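HpuA (Kingella denitrificans ATCC 33394, PDB 5EC6) acts as a haemoglobin receptor, an outer-membrane lipoprotein that probably helps the bacterium obtain haem iron from its host. Local coordinates at residues N28-Q39 against V49-P57; N129-G139 against N297-R305. All coordinates share one frame; numbering follows the deposited sequence. Where two conformers were deposited one is given.

Contact 1 of 2, residues N28-Q39 against V49-P57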
loop_
_atom_site.group_PDB
_atom_site.type_symbol
_atom_site.label_atom_id
_atom_site.label_comp_id
_atom_site.label_asym_id
_atom_site.label_seq_id
_atom_site.Cartn_x
_atom_site.Cartn_y
_atom_site.Cartn_z
ATOM N N ASN A 28 7.519 11.784 -24.957
ATOM C CA ASN A 28 6.759 10.548 -24.920
ATOM C C ASN A 28 6.243 10.220 -23.521
ATOM O O ASN A 28 5.499 9.267 -23.361
ATOM C CB ASN A 28 7.625 9.408 -25.397
ATOM C CG ASN A 28 7.798 9.438 -26.900
ATOM O OD1 ASN A 28 6.924 9.917 -27.615
ATOM N ND2 ASN A 28 8.893 8.943 -27.363
ATOM N N ILE A 29 6.642 11.010 -22.524
ATOM C CA ILE A 29 6.204 10.763 -21.141
ATOM C C ILE A 29 5.537 12.038 -20.675
ATOM O O ILE A 29 6.223 13.046 -20.537
ATOM C CB ILE A 29 7.390 10.372 -20.265
ATOM C CG1 ILE A 29 7.998 9.067 -20.778
ATOM C CG2 ILE A 29 6.959 10.206 -18.785
ATOM C CD1 ILE A 29 9.252 8.644 -20.095
ATOM N N VAL A 30 4.220 12.006 -20.510
ATOM C CA VAL A 30 3.410 13.172 -20.256
ATOM C C VAL A 30 2.620 13.043 -18.946
ATOM O O VAL A 30 1.866 12.100 -18.728
ATOM C CB VAL A 30 2.426 13.397 -21.387
ATOM C CG1 VAL A 30 1.577 14.642 -21.176
ATOM C CG2 VAL A 30 3.193 13.460 -22.721
ATOM N N ALA A 31 2.772 14.043 -18.077
ATOM C CA ALA A 31 2.093 14.011 -16.811
ATOM C C ALA A 31 0.604 14.065 -17.045
ATOM O O ALA A 31 0.094 14.806 -17.916
ATOM C CB ALA A 31 2.560 15.170 -15.923
ATOM N N ASP A 32 -0.119 13.237 -16.296
ATOM C CA ASP A 32 -1.551 13.109 -16.443
ATOM C C ASP A 32 -2.220 13.993 -15.382
ATOM O O ASP A 32 -2.117 13.717 -14.175
ATOM C CB ASP A 32 -1.963 11.633 -16.299
ATOM C CG ASP A 32 -3.403 11.378 -16.684
ATOM O OD1 ASP A 32 -4.216 12.322 -16.640
ATOM O OD2 ASP A 32 -3.742 10.212 -16.981
ATOM N N THR A 33 -2.905 15.038 -15.834
ATOM C CA THR A 33 -3.542 15.993 -14.917
ATOM C C THR A 33 -5.050 15.758 -14.748
ATOM O O THR A 33 -5.735 16.545 -14.093
ATOM C CB THR A 33 -3.322 17.431 -15.421
ATOM O OG1 THR A 33 -3.753 17.491 -16.769
ATOM C CG2 THR A 33 -1.877 17.794 -15.361
ATOM N N SER A 34 -5.565 14.689 -15.328
ATOM C CA SER A 34 -6.993 14.402 -15.253
ATOM C C SER A 34 -7.438 14.117 -13.805
ATOM O O SER A 34 -6.693 13.508 -12.993
ATOM C CB SER A 34 -7.348 13.254 -16.184
ATOM O OG SER A 34 -7.016 11.994 -15.609
ATOM N N THR A 35 -8.660 14.534 -13.467
ATOM C CA THR A 35 -9.166 14.333 -12.103
ATOM C C THR A 35 -9.288 12.846 -11.799
ATOM O O THR A 35 -9.054 12.394 -10.670
ATOM C CB THR A 35 -10.537 15.038 -11.871
ATOM O OG1 THR A 35 -11.528 14.389 -12.658
ATOM C CG2 THR A 35 -10.478 16.497 -12.255
ATOM N N ASP A 36 -9.644 12.076 -12.823
ATOM C CA ASP A 36 -9.845 10.662 -12.706
ATOM C C ASP A 36 -8.590 9.910 -12.210
ATOM O O ASP A 36 -8.702 8.793 -11.671
ATOM C CB ASP A 36 -10.233 10.146 -14.106
ATOM C CG ASP A 36 -10.355 8.649 -14.169
ATOM O OD1 ASP A 36 -11.319 8.120 -13.575
ATOM O OD2 ASP A 36 -9.493 7.991 -14.812
ATOM N N ARG A 37 -7.414 10.466 -12.475
ATOM C CA ARG A 37 -6.166 9.743 -12.197
ATOM C C ARG A 37 -5.419 10.339 -11.026
ATOM O O ARG A 37 -4.327 9.875 -10.734
ATOM C CB ARG A 37 -5.236 9.696 -13.422
ATOM C CG ARG A 37 -5.758 8.772 -14.535
ATOM C CD ARG A 37 -5.471 7.315 -14.304
ATOM N NE ARG A 37 -4.058 7.013 -14.445
ATOM C CZ ARG A 37 -3.481 5.909 -13.964
ATOM N NH1 ARG A 37 -4.155 5.003 -13.241
ATOM N NH2 ARG A 37 -2.210 5.753 -14.153
ATOM N N GLU A 38 -5.995 11.337 -10.341
ATOM C CA GLU A 38 -5.333 11.968 -9.209
ATOM C C GLU A 38 -4.979 10.959 -8.115
ATOM O O GLU A 38 -5.761 10.067 -7.785
ATOM C CB GLU A 38 -6.204 13.058 -8.597
ATOM C CG GLU A 38 -6.364 14.287 -9.492
ATOM C CD GLU A 38 -7.300 15.335 -8.911
ATOM O OE1 GLU A 38 -8.000 15.026 -7.901
ATOM O OE2 GLU A 38 -7.315 16.452 -9.479
ATOM N N GLN A 39 -3.759 11.084 -7.624
ATOM C CA GLN A 39 -3.232 10.137 -6.631
ATOM C C GLN A 39 -3.072 10.902 -5.304
ATOM O O GLN A 39 -2.909 12.108 -5.295
ATOM C CB GLN A 39 -1.880 9.578 -7.075
ATOM C CG GLN A 39 -1.917 8.844 -8.408
ATOM C CD GLN A 39 -2.713 7.575 -8.314
ATOM O OE1 GLN A 39 -2.364 6.676 -7.578
ATOM N NE2 GLN A 39 -3.827 7.537 -8.996
ATOM N N VAL A 49 3.569 9.127 -5.473
ATOM C CA VAL A 49 3.207 8.413 -6.735
ATOM C C VAL A 49 2.473 9.388 -7.651
ATOM O O VAL A 49 1.613 10.185 -7.208
ATOM C CB VAL A 49 2.429 7.110 -6.487
ATOM C CG1 VAL A 49 3.320 6.045 -5.925
ATOM C CG2 VAL A 49 1.181 7.320 -5.627
ATOM N N LYS A 50 2.829 9.374 -8.958
ATOM C CA LYS A 50 2.321 10.353 -9.868
ATOM C C LYS A 50 1.928 9.650 -11.187
ATOM O O LYS A 50 2.609 8.712 -11.608
ATOM C CB LYS A 50 3.356 11.428 -10.152
ATOM C CG LYS A 50 3.641 12.347 -8.976
ATOM C CD LYS A 50 4.390 13.577 -9.409
ATOM C CE LYS A 50 4.284 14.677 -8.362
ATOM N NZ LYS A 50 5.238 15.759 -8.739
ATOM N N PRO A 51 0.797 10.051 -11.766
ATOM C CA PRO A 51 0.303 9.378 -13.011
ATOM C C PRO A 51 0.865 10.029 -14.283
ATOM O O PRO A 51 1.011 11.263 -14.367
ATOM C CB PRO A 51 -1.195 9.614 -12.945
ATOM C CG PRO A 51 -1.343 10.941 -12.243
ATOM C CD PRO A 51 -0.189 11.021 -11.262
ATOM N N PHE A 52 1.108 9.188 -15.286
ATOM C CA PHE A 52 1.664 9.618 -16.571
ATOM C C PHE A 52 0.969 8.859 -17.701
ATOM O O PHE A 52 0.414 7.782 -17.518
ATOM C CB PHE A 52 3.168 9.310 -16.626
ATOM C CG PHE A 52 3.993 10.244 -15.812
ATOM C CD1 PHE A 52 4.189 9.974 -14.459
ATOM C CD2 PHE A 52 4.475 11.410 -16.353
ATOM C CE1 PHE A 52 4.927 10.812 -13.702
ATOM C CE2 PHE A 52 5.189 12.302 -15.575
ATOM C CZ PHE A 52 5.415 11.988 -14.258
ATOM N N THR A 53 1.033 9.463 -18.881
ATOM C CA THR A 53 0.691 8.765 -20.125
ATOM C C THR A 53 1.979 8.598 -20.892
ATOM O O THR A 53 2.675 9.569 -21.152
ATOM C CB THR A 53 -0.336 9.601 -20.897
ATOM O OG1 THR A 53 -1.522 9.738 -20.100
ATOM C CG2 THR A 53 -0.751 8.911 -22.211
ATOM N N ILE A 54 2.332 7.344 -21.178
ATOM C CA ILE A 54 3.635 7.008 -21.672
ATOM C C ILE A 54 3.493 6.289 -23.023
ATOM O O ILE A 54 2.774 5.279 -23.128
ATOM C CB ILE A 54 4.408 6.188 -20.664
ATOM C CG1 ILE A 54 4.626 7.071 -19.420
ATOM C CG2 ILE A 54 5.721 5.711 -21.229
ATOM C CD1 ILE A 54 5.507 6.490 -18.377
ATOM N N THR A 55 4.234 6.801 -23.993
ATOM C CA THR A 55 4.252 6.228 -25.356
ATOM C C THR A 55 5.592 5.578 -25.594
ATOM O O THR A 55 6.665 6.155 -25.296
ATOM C CB THR A 55 3.919 7.322 -26.366
ATOM O OG1 THR A 55 2.629 7.878 -26.100
ATOM C CG2 THR A 55 3.881 6.750 -27.792
ATOM N N LYS A 56 5.554 4.339 -26.109
ATOM C CA LYS A 56 6.751 3.534 -26.320
ATOM C C LYS A 56 6.629 2.825 -27.669
ATOM O O LYS A 56 5.543 2.506 -28.071
ATOM C CB LYS A 56 6.896 2.402 -25.288
ATOM C CG LYS A 56 6.771 2.831 -23.847
ATOM C CD LYS A 56 6.975 1.662 -22.897
ATOM C CE LYS A 56 7.424 2.150 -21.533
ATOM N NZ LYS A 56 7.076 1.158 -20.485
ATOM N N PRO A 57 7.759 2.556 -28.326
ATOM C CA PRO A 57 7.652 1.821 -29.605
ATOM C C PRO A 57 7.266 0.362 -29.364
ATOM O O PRO A 57 7.692 -0.245 -28.384
ATOM C CB PRO A 57 9.075 1.876 -30.163
ATOM C CG PRO A 57 9.933 2.142 -29.007
ATOM C CD PRO A 57 9.137 2.966 -28.039
HETATM O O HOH W 1 2.360 9.800 -24.138
HETATM O O HOH W 2 -1.163 12.560 -19.739
HETATM O O HOH W 3 -2.139 8.066 -16.129
#
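Pro51 fits its ring into the turn that follows strand 29-31. Pro51 CG lies 3.5 Å from Asp32 O and equally near Arg37 O, Pro51 CB faces the Asp32 side chain, and Pro51 CD meets Gln39 CG 4.0 Å away. Pro51 O accepts the backbone N of Asp32, which comes in from above the carbonyl plane. Phe52, next along the strand, turns its ring to the face that carries Ile29 and Ile54. There Phe52 CD2 is 3.6 Å from Ala31 CA and 3.7 Å from Ile29 CG2, while Tyr80 meets the same ring with its plane nearly perpendicular. At the far end, Asn28 O takes Thr55 N at 2.8 Å, and Asn28 CB rests 3.4 Å from Thr55 O. Between these ends Val30 and Thr53 form an antiparallel hydrogen-bonded pair. Asp32 CG stands anti to its backbone N (chi1 -170°), which lets OD1 close an Asx turn with Ser34 N while OD2 accepts from a water shared with Arg37 NE and Phe52 O. An edge strand is thus held chiefly by main-chain bonds, with apolar packing on the Phe52 side and one water bridging Asp32, Arg37 and Phe52 O.

Contact 2 of 2, residues N129-G139 against N297-R305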
loop_
_atom_site.group_PDB
_atom_site.type_symbol
_atom_site.label_atom_id
_atom_site.label_comp_id
_atom_site.label_asym_id
_atom_site.label_seq_id
_atom_site.Cartn_x
_atom_site.Cartn_y
_atom_site.Cartn_z
ATOM N N ASN A 129 -3.353 -12.545 -0.115
ATOM C CA ASN A 129 -4.254 -11.565 -0.554
ATOM C C ASN A 129 -3.801 -10.139 -0.236
ATOM O O ASN A 129 -4.188 -9.260 -0.974
ATOM C CB ASN A 129 -5.604 -11.819 0.052
ATOM C CG ASN A 129 -6.296 -13.035 -0.540
ATOM O OD1 ASN A 129 -5.948 -13.532 -1.626
ATOM N ND2 ASN A 129 -7.286 -13.523 0.182
ATOM N N ALA A 130 -3.006 -9.914 0.823
ATOM C CA ALA A 130 -2.593 -8.518 1.159
ATOM C C ALA A 130 -1.771 -7.879 0.060
ATOM O O ALA A 130 -1.709 -6.678 -0.045
ATOM C CB ALA A 130 -1.818 -8.482 2.452
ATOM N N LEU A 131 -1.100 -8.720 -0.742
ATOM C CA LEU A 131 -0.146 -8.247 -1.723
ATOM C C LEU A 131 -0.806 -7.884 -3.036
ATOM O O LEU A 131 -0.179 -7.249 -3.861
ATOM C CB LEU A 131 0.872 -9.356 -2.041
ATOM C CG LEU A 131 1.754 -9.953 -0.954
ATOM C CD1 LEU A 131 2.407 -11.191 -1.549
ATOM C CD2 LEU A 131 2.795 -8.927 -0.504
ATOM N N ARG A 132 -2.048 -8.331 -3.221
ATOM C CA ARG A 132 -2.735 -8.221 -4.481
ATOM C C ARG A 132 -3.367 -6.845 -4.651
ATOM O O ARG A 132 -4.575 -6.705 -4.879
ATOM C CB ARG A 132 -3.860 -9.251 -4.548
ATOM C CG ARG A 132 -3.494 -10.713 -4.366
ATOM C CD ARG A 132 -4.782 -11.563 -4.482
ATOM N NE ARG A 132 -4.513 -12.996 -4.623
ATOM C CZ ARG A 132 -4.045 -13.570 -5.735
ATOM N NH1 ARG A 132 -3.795 -12.843 -6.824
ATOM N NH2 ARG A 132 -3.821 -14.883 -5.765
ATOM N N LEU A 133 -2.562 -5.823 -4.519
ATOM C CA LEU A 133 -3.083 -4.472 -4.551
ATOM C C LEU A 133 -3.251 -4.145 -6.005
ATOM O O LEU A 133 -2.435 -4.622 -6.815
ATOM C CB LEU A 133 -2.073 -3.541 -3.903
ATOM C CG LEU A 133 -1.756 -3.885 -2.464
ATOM C CD1 LEU A 133 -0.557 -3.069 -2.004
ATOM C CD2 LEU A 133 -2.907 -3.590 -1.584
ATOM N N LYS A 134 -4.349 -3.460 -6.351
ATOM C CA LYS A 134 -4.620 -2.981 -7.724
ATOM C C LYS A 134 -4.737 -1.486 -7.840
ATOM O O LYS A 134 -4.642 -0.951 -8.930
ATOM C CB LYS A 134 -5.922 -3.595 -8.294
ATOM C CG LYS A 134 -6.023 -5.092 -8.172
ATOM C CD LYS A 134 -5.108 -5.875 -9.101
ATOM C CE LYS A 134 -5.461 -7.371 -8.978
ATOM N NZ LYS A 134 -4.304 -8.294 -8.741
ATOM N N SER A 135 -4.920 -0.785 -6.725
ATOM C CA SER A 135 -5.156 0.653 -6.762
ATOM C C SER A 135 -4.211 1.496 -5.871
ATOM O O SER A 135 -4.429 2.690 -5.668
ATOM C CB SER A 135 -6.576 0.989 -6.335
ATOM O OG SER A 135 -7.526 0.389 -7.217
ATOM N N MET A 136 -3.141 0.878 -5.427
ATOM C CA MET A 136 -2.157 1.541 -4.561
ATOM C C MET A 136 -0.853 0.798 -4.630
ATOM O O MET A 136 -0.799 -0.364 -5.075
ATOM C CB MET A 136 -2.682 1.662 -3.101
ATOM C CG MET A 136 -2.927 0.339 -2.493
ATOM S SD MET A 136 -3.108 0.458 -0.691
ATOM C CE MET A 136 -1.466 0.900 -0.242
ATOM N N GLN A 137 0.194 1.421 -4.070
ATOM C CA GLN A 137 1.471 0.808 -3.822
ATOM C C GLN A 137 1.966 1.306 -2.482
ATOM O O GLN A 137 1.536 2.368 -2.013
ATOM C CB GLN A 137 2.519 1.214 -4.884
ATOM C CG GLN A 137 2.863 0.148 -5.905
ATOM C CD GLN A 137 3.608 -1.058 -5.369
ATOM O OE1 GLN A 137 3.701 -1.280 -4.193
ATOM N NE2 GLN A 137 4.079 -1.884 -6.275
ATOM N N PHE A 138 2.852 0.533 -1.872
ATOM C CA PHE A 138 3.581 1.014 -0.689
ATOM C C PHE A 138 4.990 0.498 -0.742
ATOM O O PHE A 138 5.271 -0.494 -1.426
ATOM C CB PHE A 138 2.847 0.679 0.639
ATOM C CG PHE A 138 2.887 -0.767 1.043
ATOM C CD1 PHE A 138 2.057 -1.722 0.434
ATOM C CD2 PHE A 138 3.734 -1.196 2.043
ATOM C CE1 PHE A 138 2.067 -3.038 0.830
ATOM C CE2 PHE A 138 3.793 -2.534 2.397
ATOM C CZ PHE A 138 2.960 -3.449 1.806
ATOM N N GLY A 139 5.868 1.179 -0.018
ATOM C CA GLY A 139 7.274 0.862 -0.089
ATOM C C GLY A 139 8.102 1.888 0.606
ATOM O O GLY A 139 7.666 2.546 1.569
ATOM N N ASN A 297 10.060 3.624 11.808
ATOM C CA ASN A 297 9.004 4.145 10.908
ATOM C C ASN A 297 8.635 3.109 9.869
ATOM O O ASN A 297 9.456 2.327 9.372
ATOM C CB ASN A 297 9.429 5.444 10.226
ATOM C CG ASN A 297 9.605 6.593 11.216
ATOM O OD1 ASN A 297 9.302 6.435 12.394
ATOM N ND2 ASN A 297 9.982 7.763 10.726
ATOM N N ALA A 298 7.348 3.102 9.540
ATOM C CA ALA A 298 6.758 2.025 8.701
ATOM C C ALA A 298 5.823 2.611 7.663
ATOM O O ALA A 298 5.171 3.635 7.908
ATOM C CB ALA A 298 5.977 1.046 9.542
ATOM N N SER A 299 5.720 1.930 6.537
ATOM C CA SER A 299 4.536 2.030 5.682
ATOM C C SER A 299 3.765 0.729 5.694
ATOM O O SER A 299 4.243 -0.303 6.123
ATOM C CB SER A 299 4.928 2.444 4.254
ATOM O OG SER A 299 5.814 1.478 3.683
ATOM N N PHE A 300 2.512 0.773 5.248
ATOM C CA PHE A 300 1.705 -0.424 5.205
ATOM C C PHE A 300 0.674 -0.312 4.093
ATOM O O PHE A 300 0.314 0.799 3.671
ATOM C CB PHE A 300 1.030 -0.746 6.557
ATOM C CG PHE A 300 0.052 0.303 7.027
ATOM C CD1 PHE A 300 0.467 1.363 7.827
ATOM C CD2 PHE A 300 -1.298 0.179 6.736
ATOM C CE1 PHE A 300 -0.428 2.315 8.239
ATOM C CE2 PHE A 300 -2.201 1.158 7.152
ATOM C CZ PHE A 300 -1.762 2.197 7.903
ATOM N N GLY A 301 0.210 -1.476 3.622
ATOM C CA GLY A 301 -0.855 -1.533 2.650
ATOM C C GLY A 301 -1.529 -2.871 2.695
ATOM O O GLY A 301 -0.961 -3.888 3.179
ATOM N N GLY A 302 -2.752 -2.916 2.180
ATOM C CA GLY A 302 -3.447 -4.181 2.115
ATOM C C GLY A 302 -4.826 -4.085 1.511
ATOM O O GLY A 302 -5.208 -3.038 0.980
ATOM N N THR A 303 -5.530 -5.203 1.585
ATOM C CA THR A 303 -6.770 -5.409 0.859
ATOM C C THR A 303 -7.904 -5.707 1.828
ATOM O O THR A 303 -7.711 -6.310 2.887
ATOM C CB THR A 303 -6.621 -6.587 -0.176
ATOM O OG1 THR A 303 -6.230 -7.796 0.498
ATOM C CG2 THR A 303 -5.631 -6.206 -1.257
ATOM N N ARG A 304 -9.107 -5.353 1.409
ATOM C CA ARG A 304 -10.327 -5.585 2.176
ATOM C C ARG A 304 -10.706 -7.062 2.107
ATOM O O ARG A 304 -11.051 -7.575 1.044
ATOM C CB ARG A 304 -11.458 -4.730 1.608
ATOM C CG ARG A 304 -12.724 -4.713 2.456
ATOM C CD ARG A 304 -13.626 -3.553 2.094
ATOM N NE ARG A 304 -14.010 -3.665 0.680
ATOM C CZ ARG A 304 -14.515 -2.658 -0.018
ATOM N NH1 ARG A 304 -14.766 -1.520 0.539
ATOM N NH2 ARG A 304 -14.829 -2.869 -1.299
ATOM N N ARG A 305 -10.678 -7.740 3.234
ATOM C CA ARG A 305 -11.004 -9.159 3.300
ATOM C C ARG A 305 -12.511 -9.353 3.427
ATOM O O ARG A 305 -13.073 -10.323 2.909
ATOM C CB ARG A 305 -10.244 -9.787 4.487
ATOM C CG ARG A 305 -10.410 -11.287 4.638
ATOM C CD ARG A 305 -9.741 -11.816 5.906
ATOM N NE ARG A 305 -9.778 -13.290 5.912
ATOM C CZ ARG A 305 -10.850 -14.023 6.233
ATOM N NH1 ARG A 305 -11.984 -13.448 6.626
ATOM N NH2 ARG A 305 -10.797 -15.350 6.146
#
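Phe138 and Gly301 face each other where strand 136-139 passes over strand 298-305. The two segments run roughly antiparallel (149°), yet their axes come no closer than 6.2 Å, and the bonds joining them start from side-chain hydroxyls instead of forming a ladder of backbone pairs. Before strand 136-139, the 3-10 turn 129-131 comes nearer, with Ala130 CA 4.5 Å from Gly302 CA.

The Phe138 ring lies flat on glycine main chain, in face-to-face packing of two strands not paired with each other. Gly301 N sits 3.5 Å above the ring plane, over its centre, and Gly301 CA makes a CH-pi contact with the same face. With CG set between the backbone N and the carbonyl carbon (chi1 73°), the ring is brought over this bare backbone. Met136 CE closes on Gly301 CA at 3.8 Å, and Leu133 CD2 reaches Gly302 O. A hydrogen bond from a side-chain hydroxyl marks either end of the packing. Ser299 OG, near the plane of the Phe138 ring at its edge, donates to Gly139 O at 3.0 Å. Thr303 OG1 donates to Asn129 O from well above the carbonyl plane, and Arg132 N reaches that oxygen from the opposite face, so one carbonyl serves two donors.

Around this buried patch, Leu150 and Ala152 of strand 148-154 touch Ser299 and Phe138 respectively. Ile180 of strand 174-185 covers Ala130, and Glu283 of strand 283-289 meets Leu133 and Met136. Strand 136-142 pairs with 115-118 and 148-154, whereas 298-308 pairs with 174-185 and 283-289.

In the fold
Contact 1 closes before contact 2 opens along the chain, and their centres are 22 Å apart, with nearest atoms about 5 Å from each other. Contact 1 forms one margin of a four-stranded antiparallel sheet on the outer part of the molecule, joining strands adjacent in the sheet, with strand 40-43 between them in the chain; contact 2, close to the centre of the chain, brings together segments 158 residues apart at their closest ends. The two regions are connected through strand 40-43, which leaves contact 1 to pair with strand 148-154, itself a partner of strand 136-142. Thr155 lies at the junction, bonded to Gln39 and Ser135. The receptor thus combines short-range antiparallel pairing outside with long-range packing inside.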